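Local coordinates for protein N2152 (Neocallimastix frontalis, PDB 5U22) that probably hydrolyses rare arabinosyl linkages as a family 39 glycoside hydrolase, with a TIM barrel joined to a beta sandwich, at residues D169-I174 with E178-P183; R125-D130 with Y140-W145; N195-S200 with N204-I209. All coordinates share one frame; numbering follows the deposited sequence.

Contact 1 (D169-I174 with E178-P183)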
ATOM      1  N   ASP A 169       9.338   7.850  23.942  1.00 17.40           N
ATOM      2  CA  ASP A 169      10.568   8.013  24.712  1.00 16.57           C
ATOM      3  C   ASP A 169      11.161   6.665  25.068  1.00 16.40           C
ATOM      4  O   ASP A 169      12.387   6.494  25.061  1.00 19.51           O
ATOM      5  CB  ASP A 169      10.305   8.835  25.976  1.00 20.78           C
ATOM      6  CG  ASP A 169      10.005  10.297  25.669  1.00 22.11           C
ATOM      7  OD1 ASP A 169      10.199  10.705  24.510  1.00 24.86           O
ATOM      8  OD2 ASP A 169       9.570  11.032  26.583  1.00 26.33           O
ATOM      9  N   LEU A 170      10.306   5.691  25.389  1.00 17.31           N
ATOM     10  CA  LEU A 170      10.785   4.342  25.662  1.00 16.26           C
ATOM     11  C   LEU A 170      11.495   3.753  24.443  1.00 18.88           C
ATOM     12  O   LEU A 170      12.602   3.216  24.554  1.00 17.55           O
ATOM     13  CB  LEU A 170       9.616   3.455  26.097  1.00 15.40           C
ATOM     14  CG  LEU A 170       9.989   1.966  26.168  1.00 20.59           C
ATOM     15  CD1 LEU A 170      10.996   1.725  27.283  1.00 21.82           C
ATOM     16  CD2 LEU A 170       8.759   1.103  26.349  1.00 16.25           C
ATOM     17  N   LEU A 171      10.870   3.856  23.264  1.00 19.86           N
ATOM     18  CA  LEU A 171      11.439   3.262  22.056  1.00 19.30           C
ATOM     19  C   LEU A 171      12.766   3.906  21.678  1.00 18.33           C
ATOM     20  O   LEU A 171      13.673   3.229  21.171  1.00 20.15           O
ATOM     21  CB  LEU A 171      10.442   3.381  20.902  1.00 21.44           C
ATOM     22  CG  LEU A 171       9.247   2.426  21.043  1.00 22.45           C
ATOM     23  CD1 LEU A 171       8.219   2.652  19.959  1.00 20.18           C
ATOM     24  CD2 LEU A 171       9.732   0.980  21.035  1.00 19.68           C
ATOM     25  N   ARG A 172      12.893   5.217  21.886  1.00 18.82           N
ATOM     26  CA  ARG A 172      14.153   5.882  21.574  1.00 17.16           C
ATOM     27  C   ARG A 172      15.264   5.418  22.497  1.00 20.07           C
ATOM     28  O   ARG A 172      16.435   5.420  22.106  1.00 23.18           O
ATOM     29  CB  ARG A 172      14.001   7.398  21.671  1.00 20.77           C
ATOM     30  CG  ARG A 172      13.187   8.033  20.563  1.00 17.11           C
ATOM     31  CD  ARG A 172      13.791   7.812  19.186  1.00 25.04           C
ATOM     32  NE  ARG A 172      13.224   8.759  18.228  1.00 19.56           N
ATOM     33  CZ  ARG A 172      12.972   8.486  16.951  1.00 22.26           C
ATOM     34  NH1 ARG A 172      13.226   7.288  16.459  1.00 23.24           N
ATOM     35  NH2 ARG A 172      12.455   9.422  16.169  1.00 26.85           N
ATOM     36  N   GLN A 173      14.920   5.027  23.719  1.00 20.01           N
ATOM     37  CA  GLN A 173      15.916   4.528  24.655  1.00 21.22           C
ATOM     38  C   GLN A 173      16.323   3.092  24.327  1.00 21.10           C
ATOM     39  O   GLN A 173      17.517   2.779  24.281  1.00 20.61           O
ATOM     40  CB  GLN A 173      15.380   4.627  26.087  1.00 22.65           C
ATOM     41  N   ILE A 174      15.353   2.200  24.091  1.00 20.19           N
ATOM     42  CA  ILE A 174      15.673   0.781  23.975  1.00 16.34           C
ATOM     43  C   ILE A 174      15.840   0.282  22.536  1.00 16.87           C
ATOM     44  O   ILE A 174      16.374  -0.817  22.345  1.00 17.74           O
ATOM     45  CB  ILE A 174      14.636  -0.093  24.711  1.00 19.80           C
ATOM     46  CG1 ILE A 174      13.275  -0.084  23.997  1.00 24.38           C
ATOM     47  CG2 ILE A 174      14.489   0.361  26.168  1.00 20.65           C
ATOM     48  CD1 ILE A 174      12.219  -0.935  24.712  1.00 21.29           C
ATOM     49  N   GLU A 178      15.729   2.293  15.334  1.00 18.52           N
ATOM     50  CA  GLU A 178      14.546   1.889  14.598  1.00 19.17           C
ATOM     51  C   GLU A 178      13.645   3.093  14.348  1.00 18.04           C
ATOM     52  O   GLU A 178      13.594   4.033  15.146  1.00 17.89           O
ATOM     53  CB  GLU A 178      13.787   0.798  15.361  1.00 20.37           C
ATOM     54  CG  GLU A 178      12.638   0.167  14.583  1.00 17.30           C
ATOM     55  CD  GLU A 178      13.085  -0.442  13.262  1.00 19.83           C
ATOM     56  OE1 GLU A 178      13.445  -1.645  13.251  1.00 18.81           O
ATOM     57  OE2 GLU A 178      13.078   0.283  12.236  1.00 19.20           O
ATOM     58  N   LYS A 179      12.947   3.064  13.219  1.00 16.09           N
ATOM     59  CA  LYS A 179      11.946   4.078  12.930  1.00 14.51           C
ATOM     60  C   LYS A 179      10.740   3.918  13.846  1.00 17.42           C
ATOM     61  O   LYS A 179      10.388   2.809  14.253  1.00 19.05           O
ATOM     62  CB  LYS A 179      11.489   3.979  11.480  1.00 13.54           C
ATOM     63  CG  LYS A 179      12.626   4.087  10.475  1.00 26.42           C
ATOM     64  CD  LYS A 179      12.994   5.535  10.253  1.00 30.83           C
ATOM     65  CE  LYS A 179      14.000   5.687   9.123  1.00 39.26           C
ATOM     66  NZ  LYS A 179      15.313   5.124   9.498  1.00 36.12           N
ATOM     67  N   ILE A 180      10.103   5.046  14.157  1.00 19.05           N
ATOM     68  CA  ILE A 180       8.856   5.074  14.918  1.00 16.08           C
ATOM     69  C   ILE A 180       7.738   5.543  13.995  1.00 15.00           C
ATOM     70  O   ILE A 180       7.868   6.572  13.317  1.00 17.21           O
ATOM     71  CB  ILE A 180       8.976   5.969  16.159  1.00 17.32           C
ATOM     72  CG1 ILE A 180      10.012   5.382  17.125  1.00 16.25           C
ATOM     73  CG2 ILE A 180       7.628   6.072  16.861  1.00 19.30           C
ATOM     74  CD1 ILE A 180      10.303   6.279  18.345  1.00 20.00           C
ATOM     75  N   ILE A 181       6.632   4.799  13.981  1.00 13.63           N
ATOM     76  CA  ILE A 181       5.571   4.952  12.991  1.00 16.03           C
ATOM     77  C   ILE A 181       4.272   5.307  13.697  1.00 16.08           C
ATOM     78  O   ILE A 181       3.898   4.656  14.676  1.00 18.12           O
ATOM     79  CB  ILE A 181       5.380   3.656  12.182  1.00 11.98           C
ATOM     80  CG1 ILE A 181       6.647   3.288  11.419  1.00 17.77           C
ATOM     81  CG2 ILE A 181       4.186   3.779  11.220  1.00 16.11           C
ATOM     82  CD1 ILE A 181       6.600   1.867  10.864  1.00 18.23           C
ATOM     83  N   GLY A 182       3.564   6.306  13.180  1.00 14.96           N
ATOM     84  CA  GLY A 182       2.229   6.598  13.680  1.00 13.44           C
ATOM     85  C   GLY A 182       1.714   7.906  13.127  1.00 14.32           C
ATOM     86  O   GLY A 182       2.357   8.508  12.272  1.00 15.40           O
ATOM     87  N   PRO A 183       0.567   8.378  13.626  1.00 15.08           N
ATOM     88  CA  PRO A 183      -0.214   7.847  14.747  1.00 17.09           C
ATOM     89  C   PRO A 183      -1.243   6.790  14.360  1.00 18.80           C
ATOM     90  O   PRO A 183      -1.973   6.352  15.238  1.00 18.59           O
ATOM     91  CB  PRO A 183      -0.912   9.093  15.279  1.00 14.54           C
ATOM     92  CG  PRO A 183      -1.178   9.891  14.045  1.00 18.67           C
ATOM     93  CD  PRO A 183      -0.020   9.623  13.097  1.00 16.40           C
TER
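Ile180, where strand 180-185 begins, pushes its CD1 methyl under the side chain of Arg172 and against the root of Leu171 on helix 160-174. This is a helix-to-strand turn of the TIM barrel, at the end of the barrel where strands start, and just three residues separate the segments. The CA atoms of Leu171 and Ile180 are 7.8 Å apart, a gap that one isoleucine spans. With chi2 at 175° the CG1-CD1 arm of Ile180 is extended, and CD1 is what meets the helix: it stands 3.9 Å from Leu171 CB and 3.6 Å from Arg172 NH1. The methyl lies 3.5 Å above one face of the guanidinium, displaced toward its rim, and the Arg172 chain from CG to CZ passes over it at 3.7 to 4.0 Å from Ile180 CD1. Arg172 reaches this position by turning at chi2 (-61°), which swings its otherwise extended end across the strand start. At the edge of the same guanidinium, close to its plane, Glu178 O is 3.5 Å from Arg172 NH1, a near approach without a hydrogen bond. The stronger polar ties of Arg172 run through NH2, to the hydroxyl of Tyr168 and, as a salt bridge, to Asp208, whose other carboxylate oxygen accepts from Ile180 N. Replacing Arg172 with an alanine would probably leave Asp208 without this charged mate and uncover part of the Ile180 methyl. Glu178 directs its carboxylate away from the helix, where OE1 makes a salt bridge to Lys131. Its other oxygen turns back on the main chain: Lys179 N donates to Glu178 OE2 at 3.0 Å, a bent bond of 145° arriving on the anti side of the carboxylate.

Contact 2 (R125-D130 with Y140-W145)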
ATOM      1  N   ARG A 125       9.212  -4.037  26.115  1.00 15.78           N
ATOM      2  CA  ARG A 125      10.610  -4.372  26.391  1.00 19.26           C
ATOM      3  C   ARG A 125      10.913  -5.816  26.027  1.00 16.75           C
ATOM      4  O   ARG A 125      11.963  -6.113  25.448  1.00 18.40           O
ATOM      5  CB  ARG A 125      10.947  -4.147  27.862  1.00 17.56           C
ATOM      6  CG  ARG A 125      11.063  -2.713  28.291  1.00 20.75           C
ATOM      7  CD  ARG A 125      11.382  -2.673  29.793  1.00 18.69           C
ATOM      8  NE  ARG A 125      11.285  -1.324  30.324  1.00 18.92           N
ATOM      9  CZ  ARG A 125      12.219  -0.399  30.146  1.00 24.86           C
ATOM     10  NH1 ARG A 125      13.301  -0.679  29.433  1.00 24.64           N
ATOM     11  NH2 ARG A 125      12.073   0.808  30.669  1.00 21.33           N
ATOM     12  N   SER A 126      10.023  -6.736  26.404  1.00 16.54           N
ATOM     13  CA  SER A 126      10.212  -8.135  26.039  1.00 19.57           C
ATOM     14  C   SER A 126      10.232  -8.311  24.526  1.00 18.79           C
ATOM     15  O   SER A 126      11.055  -9.070  23.999  1.00 16.94           O
ATOM     16  CB  SER A 126       9.120  -9.002  26.663  1.00 15.63           C
ATOM     17  OG  SER A 126       9.225 -10.337  26.204  1.00 17.65           O
ATOM     18  N   PHE A 127       9.353  -7.603  23.802  1.00 16.14           N
ATOM     19  CA  PHE A 127       9.366  -7.726  22.348  1.00 16.04           C
ATOM     20  C   PHE A 127      10.674  -7.197  21.767  1.00 14.96           C
ATOM     21  O   PHE A 127      11.263  -7.815  20.873  1.00 16.80           O
ATOM     22  CB  PHE A 127       8.192  -6.992  21.701  1.00 16.82           C
ATOM     23  CG  PHE A 127       8.361  -6.861  20.220  1.00 16.38           C
ATOM     24  CD1 PHE A 127       8.165  -7.966  19.398  1.00 18.70           C
ATOM     25  CD2 PHE A 127       8.841  -5.683  19.659  1.00 18.88           C
ATOM     26  CE1 PHE A 127       8.394  -7.877  18.027  1.00 17.73           C
ATOM     27  CE2 PHE A 127       9.073  -5.587  18.288  1.00 14.74           C
ATOM     28  CZ  PHE A 127       8.851  -6.687  17.472  1.00 16.02           C
ATOM     29  N   ILE A 128      11.128  -6.034  22.249  1.00 15.93           N
ATOM     30  CA  ILE A 128      12.338  -5.426  21.694  1.00 16.40           C
ATOM     31  C   ILE A 128      13.554  -6.301  21.958  1.00 17.58           C
ATOM     32  O   ILE A 128      14.457  -6.407  21.120  1.00 16.92           O
ATOM     33  CB  ILE A 128      12.522  -4.009  22.254  1.00 17.36           C
ATOM     34  CG1 ILE A 128      11.415  -3.110  21.710  1.00 17.64           C
ATOM     35  CG2 ILE A 128      13.871  -3.445  21.851  1.00 16.99           C
ATOM     36  CD1 ILE A 128      11.387  -3.042  20.196  1.00 16.60           C
ATOM     37  N   ASN A 129      13.601  -6.942  23.121  1.00 18.93           N
ATOM     38  CA  ASN A 129      14.664  -7.908  23.385  1.00 18.21           C
ATOM     39  C   ASN A 129      14.661  -9.028  22.346  1.00 22.34           C
ATOM     40  O   ASN A 129      15.708  -9.369  21.780  1.00 21.38           O
ATOM     41  CB  ASN A 129      14.511  -8.475  24.791  1.00 17.60           C
ATOM     42  CG  ASN A 129      15.482  -9.603  25.067  1.00 34.44           C
ATOM     43  OD1 ASN A 129      16.673  -9.370  25.289  1.00 39.06           O
ATOM     44  ND2 ASN A 129      14.979 -10.836  25.063  1.00 32.52           N
ATOM     45  N   ASP A 130      13.486  -9.611  22.079  1.00 17.79           N
ATOM     46  CA  ASP A 130      13.404 -10.684  21.088  1.00 15.72           C
ATOM     47  C   ASP A 130      13.729 -10.172  19.695  1.00 23.34           C
ATOM     48  O   ASP A 130      14.348 -10.885  18.895  1.00 22.61           O
ATOM     49  CB  ASP A 130      12.015 -11.318  21.099  1.00 17.07           C
ATOM     50  CG  ASP A 130      11.715 -12.049  22.394  1.00 26.12           C
ATOM     51  OD1 ASP A 130      12.666 -12.322  23.159  1.00 28.38           O
ATOM     52  OD2 ASP A 130      10.534 -12.362  22.643  1.00 21.96           O
ATOM     53  N   TYR A 140      10.407  -2.399   9.134  1.00 17.82           N
ATOM     54  CA  TYR A 140      10.146  -1.055   8.640  1.00 14.65           C
ATOM     55  C   TYR A 140      10.162  -0.030   9.763  1.00 15.52           C
ATOM     56  O   TYR A 140      10.572   1.120   9.553  1.00 14.45           O
ATOM     57  CB  TYR A 140       8.787  -1.055   7.953  1.00 14.81           C
ATOM     58  CG  TYR A 140       8.394   0.170   7.159  1.00 18.84           C
ATOM     59  CD1 TYR A 140       9.172   0.633   6.103  1.00 18.67           C
ATOM     60  CD2 TYR A 140       7.197   0.827   7.429  1.00 14.34           C
ATOM     61  CE1 TYR A 140       8.763   1.737   5.349  1.00 16.42           C
ATOM     62  CE2 TYR A 140       6.790   1.916   6.686  1.00 15.67           C
ATOM     63  CZ  TYR A 140       7.574   2.372   5.658  1.00 16.38           C
ATOM     64  OH  TYR A 140       7.136   3.453   4.923  1.00 18.01           O
ATOM     65  N   GLY A 141       9.706  -0.428  10.939  1.00 14.44           N
ATOM     66  CA  GLY A 141       9.696   0.455  12.089  1.00 13.99           C
ATOM     67  C   GLY A 141       8.814  -0.123  13.169  1.00 16.29           C
ATOM     68  O   GLY A 141       8.127  -1.130  12.973  1.00 16.06           O
ATOM     69  N   ASN A 142       8.872   0.521  14.333  1.00 15.53           N
ATOM     70  CA  ASN A 142       7.988   0.224  15.458  1.00 13.81           C
ATOM     71  C   ASN A 142       6.776   1.147  15.403  1.00 15.13           C
ATOM     72  O   ASN A 142       6.911   2.364  15.560  1.00 19.46           O
ATOM     73  CB  ASN A 142       8.702   0.424  16.799  1.00 16.89           C
ATOM     74  CG  ASN A 142       9.841  -0.552  17.023  1.00 22.29           C
ATOM     75  OD1 ASN A 142      10.932  -0.170  17.468  1.00 23.07           O
ATOM     76  ND2 ASN A 142       9.596  -1.808  16.727  1.00 15.75           N
ATOM     77  N   GLU A 143       5.595   0.570  15.221  1.00 14.24           N
ATOM     78  CA  GLU A 143       4.353   1.329  15.154  1.00 13.01           C
ATOM     79  C   GLU A 143       3.695   1.295  16.528  1.00 15.50           C
ATOM     80  O   GLU A 143       3.372   0.218  17.036  1.00 13.59           O
ATOM     81  CB  GLU A 143       3.439   0.745  14.077  1.00 14.03           C
ATOM     82  CG  GLU A 143       2.170   1.537  13.831  1.00 14.26           C
ATOM     83  CD  GLU A 143       1.254   0.863  12.821  1.00 18.43           C
ATOM     84  OE1 GLU A 143       1.494  -0.321  12.476  1.00 20.07           O
ATOM     85  OE2 GLU A 143       0.291   1.521  12.377  1.00 15.75           O
ATOM     86  N   ILE A 144       3.506   2.471  17.130  1.00 14.13           N
ATOM     87  CA  ILE A 144       3.176   2.546  18.551  1.00 17.77           C
ATOM     88  C   ILE A 144       1.750   2.072  18.822  1.00 16.22           C
ATOM     89  O   ILE A 144       1.494   1.394  19.829  1.00 14.24           O
ATOM     90  CB  ILE A 144       3.426   3.979  19.073  1.00 14.98           C
ATOM     91  CG1 ILE A 144       4.929   4.210  19.240  1.00 16.95           C
ATOM     92  CG2 ILE A 144       2.678   4.237  20.403  1.00 15.25           C
ATOM     93  CD1 ILE A 144       5.310   5.600  19.763  1.00 11.95           C
ATOM     94  N   TRP A 145       0.805   2.399  17.943  1.00 13.15           N
ATOM     95  CA  TRP A 145      -0.598   2.104  18.211  1.00 13.19           C
ATOM     96  C   TRP A 145      -1.310   1.815  16.895  1.00 14.99           C
ATOM     97  O   TRP A 145      -0.680   1.687  15.841  1.00 19.85           O
ATOM     98  CB  TRP A 145      -1.249   3.263  18.974  1.00 11.73           C
ATOM     99  CG  TRP A 145      -2.504   2.866  19.714  1.00 14.25           C
ATOM    100  CD1 TRP A 145      -3.787   3.270  19.443  1.00 18.78           C
ATOM    101  CD2 TRP A 145      -2.589   1.984  20.835  1.00 13.57           C
ATOM    102  NE1 TRP A 145      -4.666   2.692  20.334  1.00 15.36           N
ATOM    103  CE2 TRP A 145      -3.952   1.909  21.209  1.00 17.57           C
ATOM    104  CE3 TRP A 145      -1.647   1.259  21.573  1.00 14.37           C
ATOM    105  CZ2 TRP A 145      -4.393   1.126  22.275  1.00 15.07           C
ATOM    106  CZ3 TRP A 145      -2.086   0.486  22.648  1.00 14.42           C
ATOM    107  CH2 TRP A 145      -3.451   0.428  22.988  1.00 16.58           C
TER
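Asn142 on strand 139-143 points its amide at two neighbours on helix 117-134, Phe127 and Ile128, and these three buried residues make up the whole contact. They join the helix to the second strand of the beta-alpha-beta unit formed by strand 98-102, helix 117-134 and strand 139-143, one of the repeating crossovers of the TIM barrel. The segments bury only 73 Å² between them, and the nearest CA atoms, those of Ile128 and Asn142, are 9.5 Å apart, so the side chains alone cross the gap. The amide is probably turned over in the model, and Ile128 CD1 lies about equally far from both of its end atoms, 4.0 Å from the one modelled as Asn142 OD1 and 4.1 Å from the one modelled as ND2. The methyl gets there because Ile128 folds at both torsions (chi1 -68°, chi2 -58°), bringing CD1 closer to the strand than its CB direction suggests. Phe127 meets the amide with a ring edge through CE2, the two planes standing 83° apart. Its ring continues onto Ile101 of the preceding strand and onto Val84 and Ile85 of helix 84-91. The other side of the helix contrasts with this: Arg125 and Asn129 are exposed and do not reach the strand, and Asn129 ND2 gives only a weak bond to Asp130 OD1 at 3.3 Å. Asp130 has a firmer partner in Arg72, which takes its other oxygen in a salt bridge. Within the buried half the helix side chains close on each other more tightly than on the strand, Phe127 CD2 lying 3.7 Å from Ile128 CD1.

Contact 3 (N195-S200 with N204-I209)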
ATOM      1  N   ASN A 195      -3.510  18.755  15.227  1.00 16.84           N
ATOM      2  CA  ASN A 195      -3.363  18.663  16.682  1.00 13.90           C
ATOM      3  C   ASN A 195      -2.248  17.691  17.049  1.00 19.51           C
ATOM      4  O   ASN A 195      -1.419  17.970  17.919  1.00 18.11           O
ATOM      5  CB  ASN A 195      -4.685  18.242  17.318  1.00 23.21           C
ATOM      6  CG  ASN A 195      -5.586  19.435  17.673  1.00 37.57           C
ATOM      7  OD1 ASN A 195      -5.110  20.463  18.170  1.00 38.21           O
ATOM      8  ND2 ASN A 195      -6.889  19.292  17.443  1.00 38.45           N
ATOM      9  N   PHE A 196      -2.185  16.551  16.367  1.00 17.75           N
ATOM     10  CA  PHE A 196      -1.136  15.581  16.655  1.00 15.43           C
ATOM     11  C   PHE A 196       0.239  16.103  16.258  1.00 19.15           C
ATOM     12  O   PHE A 196       1.219  15.900  16.986  1.00 20.71           O
ATOM     13  CB  PHE A 196      -1.411  14.260  15.940  1.00 17.21           C
ATOM     14  CG  PHE A 196      -0.265  13.303  16.039  1.00 17.90           C
ATOM     15  CD1 PHE A 196      -0.024  12.636  17.226  1.00 17.04           C
ATOM     16  CD2 PHE A 196       0.585  13.087  14.965  1.00 18.41           C
ATOM     17  CE1 PHE A 196       1.032  11.755  17.345  1.00 16.43           C
ATOM     18  CE2 PHE A 196       1.649  12.209  15.078  1.00 18.30           C
ATOM     19  CZ  PHE A 196       1.870  11.544  16.270  1.00 20.59           C
ATOM     20  N   LEU A 197       0.347  16.728  15.084  1.00 16.63           N
ATOM     21  CA  LEU A 197       1.637  17.262  14.663  1.00 17.33           C
ATOM     22  C   LEU A 197       2.098  18.387  15.581  1.00 18.54           C
ATOM     23  O   LEU A 197       3.285  18.475  15.919  1.00 20.70           O
ATOM     24  CB  LEU A 197       1.553  17.763  13.220  1.00 15.50           C
ATOM     25  CG  LEU A 197       1.368  16.641  12.205  1.00 14.59           C
ATOM     26  CD1 LEU A 197       1.181  17.232  10.810  1.00 15.81           C
ATOM     27  CD2 LEU A 197       2.560  15.705  12.250  1.00 17.25           C
ATOM     28  N   GLN A 198       1.182  19.279  15.962  1.00 18.55           N
ATOM     29  CA  GLN A 198       1.551  20.362  16.868  1.00 19.41           C
ATOM     30  C   GLN A 198       2.032  19.810  18.207  1.00 20.62           C
ATOM     31  O   GLN A 198       3.064  20.241  18.737  1.00 18.02           O
ATOM     32  CB  GLN A 198       0.373  21.312  17.055  1.00 22.03           C
ATOM     33  CG  GLN A 198       0.164  22.259  15.875  1.00 23.18           C
ATOM     34  CD  GLN A 198      -1.020  23.191  16.073  1.00 19.97           C
ATOM     35  OE1 GLN A 198      -2.020  22.820  16.680  1.00 25.61           O
ATOM     36  NE2 GLN A 198      -0.919  24.401  15.539  1.00 31.14           N
ATOM     37  N   PHE A 199       1.299  18.846  18.761  1.00 19.48           N
ATOM     38  CA  PHE A 199       1.718  18.199  20.001  1.00 21.01           C
ATOM     39  C   PHE A 199       3.089  17.554  19.853  1.00 23.62           C
ATOM     40  O   PHE A 199       3.952  17.689  20.731  1.00 21.84           O
ATOM     41  CB  PHE A 199       0.684  17.151  20.421  1.00 20.25           C
ATOM     42  CG  PHE A 199       1.135  16.293  21.569  1.00 20.44           C
ATOM     43  CD1 PHE A 199       0.922  16.700  22.878  1.00 22.93           C
ATOM     44  CD2 PHE A 199       1.799  15.096  21.345  1.00 21.97           C
ATOM     45  CE1 PHE A 199       1.345  15.918  23.946  1.00 18.64           C
ATOM     46  CE2 PHE A 199       2.235  14.310  22.404  1.00 19.59           C
ATOM     47  CZ  PHE A 199       2.011  14.720  23.708  1.00 21.94           C
ATOM     48  N   SER A 200       3.311  16.849  18.739  1.00 20.20           N
ATOM     49  CA  SER A 200       4.505  16.031  18.608  1.00 18.46           C
ATOM     50  C   SER A 200       5.739  16.871  18.299  1.00 18.97           C
ATOM     51  O   SER A 200       6.837  16.555  18.768  1.00 20.95           O
ATOM     52  CB  SER A 200       4.286  14.968  17.532  1.00 19.23           C
ATOM     53  OG  SER A 200       3.295  14.051  17.955  1.00 24.20           O
ATOM     54  N   ASN A 204       8.766  16.936  21.050  1.00 24.18           N
ATOM     55  CA  ASN A 204       9.868  16.152  20.492  1.00 27.29           C
ATOM     56  C   ASN A 204       9.507  14.674  20.363  1.00 24.51           C
ATOM     57  O   ASN A 204      10.266  13.788  20.757  1.00 22.69           O
ATOM     58  CB  ASN A 204      11.137  16.327  21.321  1.00 28.27           C
ATOM     59  CG  ASN A 204      11.602  17.766  21.357  1.00 26.52           C
ATOM     60  OD1 ASN A 204      11.517  18.429  22.385  1.00 37.30           O
ATOM     61  ND2 ASN A 204      12.085  18.258  20.225  1.00 31.93           N
ATOM     62  N   CYS A 205       8.340  14.405  19.792  1.00 18.56           N
ATOM     63  CA  CYS A 205       7.946  13.018  19.566  1.00 20.27           C
ATOM     64  C   CYS A 205       7.272  12.864  18.206  1.00 18.83           C
ATOM     65  O   CYS A 205       6.334  12.076  18.043  1.00 18.74           O
ATOM     66  CB  CYS A 205       7.061  12.497  20.706  1.00 18.19           C
ATOM     67  SG  CYS A 205       5.581  13.448  21.107  1.00 20.36           S
ATOM     68  N   LEU A 206       7.774  13.576  17.201  1.00 21.94           N
ATOM     69  CA  LEU A 206       7.299  13.378  15.838  1.00 16.36           C
ATOM     70  C   LEU A 206       7.677  11.986  15.351  1.00 19.01           C
ATOM     71  O   LEU A 206       8.824  11.557  15.535  1.00 20.31           O
ATOM     72  CB  LEU A 206       7.888  14.425  14.895  1.00 18.56           C
ATOM     73  CG  LEU A 206       7.381  15.865  14.991  1.00 19.93           C
ATOM     74  CD1 LEU A 206       8.306  16.791  14.231  1.00 21.90           C
ATOM     75  CD2 LEU A 206       5.964  15.970  14.433  1.00 22.88           C
ATOM     76  N   PRO A 207       6.758  11.262  14.710  1.00 18.38           N
ATOM     77  CA  PRO A 207       7.128   9.973  14.122  1.00 20.35           C
ATOM     78  C   PRO A 207       8.162  10.164  13.020  1.00 16.74           C
ATOM     79  O   PRO A 207       8.255  11.225  12.397  1.00 19.02           O
ATOM     80  CB  PRO A 207       5.801   9.439  13.564  1.00 15.57           C
ATOM     81  CG  PRO A 207       4.981  10.651  13.304  1.00 17.42           C
ATOM     82  CD  PRO A 207       5.393  11.679  14.350  1.00 18.36           C
ATOM     83  N   ASP A 208       8.960   9.125  12.797  1.00 15.94           N
ATOM     84  CA  ASP A 208       9.832   9.131  11.628  1.00 16.82           C
ATOM     85  C   ASP A 208       9.051   8.886  10.349  1.00 19.52           C
ATOM     86  O   ASP A 208       9.417   9.405   9.287  1.00 19.54           O
ATOM     87  CB  ASP A 208      10.909   8.076  11.782  1.00 16.99           C
ATOM     88  CG  ASP A 208      11.703   8.270  13.028  1.00 21.10           C
ATOM     89  OD1 ASP A 208      12.163   9.413  13.246  1.00 17.90           O
ATOM     90  OD2 ASP A 208      11.831   7.300  13.798  1.00 17.77           O
ATOM     91  N   ILE A 209       7.993   8.083  10.432  1.00 16.41           N
ATOM     92  CA  ILE A 209       7.136   7.751   9.302  1.00 15.40           C
ATOM     93  C   ILE A 209       5.703   8.028   9.742  1.00 14.89           C
ATOM     94  O   ILE A 209       5.241   7.462  10.744  1.00 14.78           O
ATOM     95  CB  ILE A 209       7.296   6.280   8.868  1.00 19.29           C
ATOM     96  CG1 ILE A 209       8.777   5.919   8.687  1.00 16.97           C
ATOM     97  CG2 ILE A 209       6.520   6.018   7.579  1.00 15.93           C
ATOM     98  CD1 ILE A 209       9.037   4.419   8.493  1.00 22.38           C
TER
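The two phenyl rings of segment 195-200 are both touched obliquely by the 204-209 loop. One face of the Phe196 ring carries the hydroxyl of Ser200, OG standing 3.2 Å above the plane and offset toward the rim. Pro207 points its ring back at Phe196 and meets it obliquely at the CE2-CZ rim, on the same side as OG, its CD 3.9 Å from Phe196 CE2, and Trp164 of helix 160-174 adds an edge-to-face contact. The Phe199 ring is met by sulfur: Cys205 SG lies 3.7 Å from Phe199 CE2, with the line from the centroid inclined 58° to the ring normal, a sulfur-aromatic contact. Cys205 holds SG there by placing it between its own N and carbonyl carbon (chi1 54°), which also sets the sulfur against Ser200 CA. The loop begins with a Schellman motif that ends helix 190-202, on the way to strand 209-212 of the TIM barrel. Asn204, with positive phi, is the C-prime residue; its N turns to Lys201 O, while Cys205 N donates to Ser200 O at 2.8 Å. That second bond is nearly straight, 170°, and lies in the carbonyl plane on a lone pair. Ser200 is also tied back to its own helix, since OG donates to Phe196 O at 2.9 Å; this carbonyl takes OG and Ser200 N from opposite faces of its plane. After the cap Leu206 folds back on the helix. Its CD2 methyl packs 3.7 Å from Ser200 CB and 4.1 Å from Leu197 CD2, the two leucines crossing at about a right angle. Helix 160-174 holds the same stretch of loop through the loop carbonyls: Trp164 NE1 donates to Cys205 O and the Tyr168 hydroxyl is bonded to Leu206 O.

In the fold
From the N terminus the contacts come in series, none enclosing or crossing another. Contact 2 closes first, over nine residues that take in the end of helix 117-134 and the loop into strand 139-143. Contact 1 follows across the short turn from helix 160-174 to strand 180-185, three residues lying between its segments. Contact 3 spans the end of helix 190-202, again with three between, and folds the loop that leads to strand 209-212 back on that helix. The three strands are consecutive neighbours in the parallel barrel sheet. Contacts 1 and 2 meet through backbone bonds of Asn142 with Lys179 and Ile181. Contacts 1 and 3 share the Asp208 carboxylate and the pairing of Ile209 with Ile180 and Gly182.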